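Local coordinates for hydroxyethylthiazole kinase (Pyrococcus horikoshii, PDB 3HPD), which probably phosphorylates the hydroxyl group of 4-methyl-5-beta-hydroxyethylthiazole at the expense of ATP, a magnesium-dependent step in thiamine biosynthesis, at residues 7-12 with 249-254. Sequence-based numbering, arbitrary orientation.
Sequences ALKRVR and INENVI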
loop_
_atom_site.group_PDB
_atom_site.type_symbol
_atom_site.label_atom_id
_atom_site.label_comp_id
_atom_site.label_asym_id
_atom_site.label_seq_id
_atom_site.Cartn_x
_atom_site.Cartn_y
_atom_site.Cartn_z
ATOM N N ALA A 7 12.471 26.451 7.073
ATOM C CA ALA A 7 11.387 25.857 6.293
ATOM C C ALA A 7 10.776 24.678 7.056
ATOM O O ALA A 7 9.550 24.526 7.115
ATOM C CB ALA A 7 11.906 25.391 4.935
ATOM N N LEU A 8 11.636 23.844 7.634
ATOM C CA LEU A 8 11.179 22.684 8.391
ATOM C C LEU A 8 10.312 23.144 9.551
ATOM O O LEU A 8 9.254 22.575 9.813
ATOM C CB LEU A 8 12.369 21.887 8.929
ATOM C CG LEU A 8 12.020 20.630 9.735
ATOM C CD1 LEU A 8 11.240 19.662 8.859
ATOM C CD2 LEU A 8 13.292 19.975 10.247
ATOM N N LYS A 9 10.772 24.180 10.246
ATOM C CA LYS A 9 10.026 24.717 11.373
ATOM C C LYS A 9 8.659 25.208 10.911
ATOM O O LYS A 9 7.653 24.975 11.585
ATOM C CB LYS A 9 10.811 25.855 12.032
ATOM C CG LYS A 9 12.057 25.385 12.768
ATOM C CD LYS A 9 12.822 26.549 13.384
ATOM C CE LYS A 9 14.050 26.059 14.143
ATOM N NZ LYS A 9 14.835 27.194 14.707
ATOM N N ARG A 10 8.620 25.875 9.758
ATOM C CA ARG A 10 7.360 26.383 9.218
ATOM C C ARG A 10 6.392 25.255 8.868
ATOM O O ARG A 10 5.186 25.368 9.098
ATOM C CB ARG A 10 7.606 27.245 7.976
ATOM C CG ARG A 10 8.200 28.608 8.281
ATOM C CD ARG A 10 7.940 29.597 7.147
ATOM N NE ARG A 10 8.581 29.192 5.901
ATOM C CZ ARG A 10 9.897 29.093 5.739
ATOM N NH1 ARG A 10 10.715 29.370 6.746
ATOM N NH2 ARG A 10 10.396 28.716 4.569
ATOM N N VAL A 11 6.918 24.174 8.303
ATOM C CA VAL A 11 6.075 23.037 7.948
ATOM C C VAL A 11 5.423 22.474 9.204
ATOM O O VAL A 11 4.223 22.212 9.232
ATOM C CB VAL A 11 6.893 21.910 7.271
ATOM C CG1 VAL A 11 6.062 20.628 7.200
ATOM C CG2 VAL A 11 7.306 22.336 5.878
ATOM N N ARG A 12 6.219 22.306 10.251
ATOM C CA ARG A 12 5.709 21.750 11.491
ATOM C C ARG A 12 4.778 22.675 12.266
ATOM O O ARG A 12 3.874 22.209 12.961
ATOM C CB ARG A 12 6.884 21.297 12.353
ATOM C CG ARG A 12 7.617 20.140 11.700
ATOM C CD ARG A 12 8.853 19.728 12.447
ATOM N NE ARG A 12 9.397 18.486 11.903
ATOM C CZ ARG A 12 10.572 17.977 12.252
ATOM N NH1 ARG A 12 11.327 18.612 13.139
ATOM N NH2 ARG A 12 10.987 16.834 11.722
ATOM N N ILE A 249 14.255 14.340 12.852
ATOM C CA ILE A 249 15.156 15.370 12.357
ATOM C C ILE A 249 14.760 16.736 12.915
ATOM O O ILE A 249 13.582 17.087 12.964
ATOM C CB ILE A 249 15.184 15.399 10.809
ATOM C CG1 ILE A 249 16.280 16.352 10.327
ATOM C CG2 ILE A 249 13.823 15.812 10.264
ATOM C CD1 ILE A 249 16.575 16.241 8.830
ATOM N N ASN A 250 15.757 17.491 13.363
ATOM C CA ASN A 250 15.523 18.808 13.934
ATOM C C ASN A 250 16.665 19.751 13.562
ATOM O O ASN A 250 17.518 19.412 12.740
ATOM C CB ASN A 250 15.401 18.707 15.459
ATOM C CG ASN A 250 16.627 18.094 16.105
ATOM O OD1 ASN A 250 17.729 18.170 15.565
ATOM N ND2 ASN A 250 16.447 17.496 17.280
ATOM N N GLU A 251 16.685 20.929 14.177
ATOM C CA GLU A 251 17.721 21.910 13.883
ATOM C C GLU A 251 19.141 21.387 14.070
ATOM O O GLU A 251 19.989 21.572 13.202
ATOM C CB GLU A 251 17.539 23.158 14.744
ATOM C CG GLU A 251 18.467 24.292 14.353
ATOM C CD GLU A 251 18.226 25.545 15.163
ATOM O OE1 GLU A 251 17.046 25.843 15.447
ATOM O OE2 GLU A 251 19.209 26.238 15.505
ATOM N N ASN A 252 19.403 20.738 15.198
ATOM C CA ASN A 252 20.742 20.225 15.470
ATOM C C ASN A 252 21.190 19.198 14.438
ATOM O O ASN A 252 22.331 19.228 13.982
ATOM C CB ASN A 252 20.809 19.598 16.864
ATOM C CG ASN A 252 22.232 19.251 17.274
ATOM O OD1 ASN A 252 23.040 20.134 17.557
ATOM N ND2 ASN A 252 22.546 17.964 17.292
ATOM N N VAL A 253 20.294 18.285 14.075
ATOM C CA VAL A 253 20.630 17.255 13.095
ATOM C C VAL A 253 20.934 17.879 11.737
ATOM O O VAL A 253 21.891 17.490 11.069
ATOM C CB VAL A 253 19.482 16.229 12.951
ATOM C CG1 VAL A 253 19.872 15.143 11.949
ATOM C CG2 VAL A 253 19.175 15.615 14.305
ATOM N N ILE A 254 20.133 18.858 11.331
ATOM C CA ILE A 254 20.355 19.525 10.053
ATOM C C ILE A 254 21.696 20.257 10.086
ATOM O O ILE A 254 22.478 20.190 9.140
ATOM C CB ILE A 254 19.227 20.532 9.750
ATOM C CG1 ILE A 254 17.921 19.776 9.495
ATOM C CG2 ILE A 254 19.595 21.396 8.548
ATOM C CD1 ILE A 254 16.716 20.668 9.283
#
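Arg12 reaches Ile249 because its CG stands anti to the carbonyl carbon (chi1 -66°) and the chain then runs extended to NE; Lys9, with a similar first torsion, stretches out to Glu251. The guanidinium meets the carbonyl of Ile249 end-on, a bifurcated grip in which Arg12 NH1 (2.7 Å) and Arg12 NH2 (2.9 Å) both donate to Ile249 O. That oxygen lies in the guanidinium plane, and NH1 approaches it nearly along the C=O axis, at 162°. The carbonyl belongs to the turn between helix 235-248 and helix 251-257, just ahead of Asn250, the N-cap, whose OD1 accepts from Val253 N at 3.0 Å. Arg12 NE also donates to Leu37 O, tying helix 27-37 to the same side chain. Leu8 CD1 lies against one face of the Arg12 guanidinium, offset toward the rim and 3.7 Å from its plane, while Leu8 CD2 touches Ile254 CD1 at 3.6 Å. Away from the buried Leu8 and Ile254, Lys9 NZ forms a salt bridge with Glu251 OE1 (2.7 Å), on its syn side but 34° out of the carboxylate plane; Arg255 pairs with OE2. A leucine in place of Arg12 would probably leave the Ile249 carbonyl without its two donors and the turn less firmly tied to helix 2-14. The worked lesson is that one planar cation, backed by leucine, can satisfy an interhelical carbonyl and so help to join helix 2-14 to the turn before helix 251-257 in this ribokinase-clan fold.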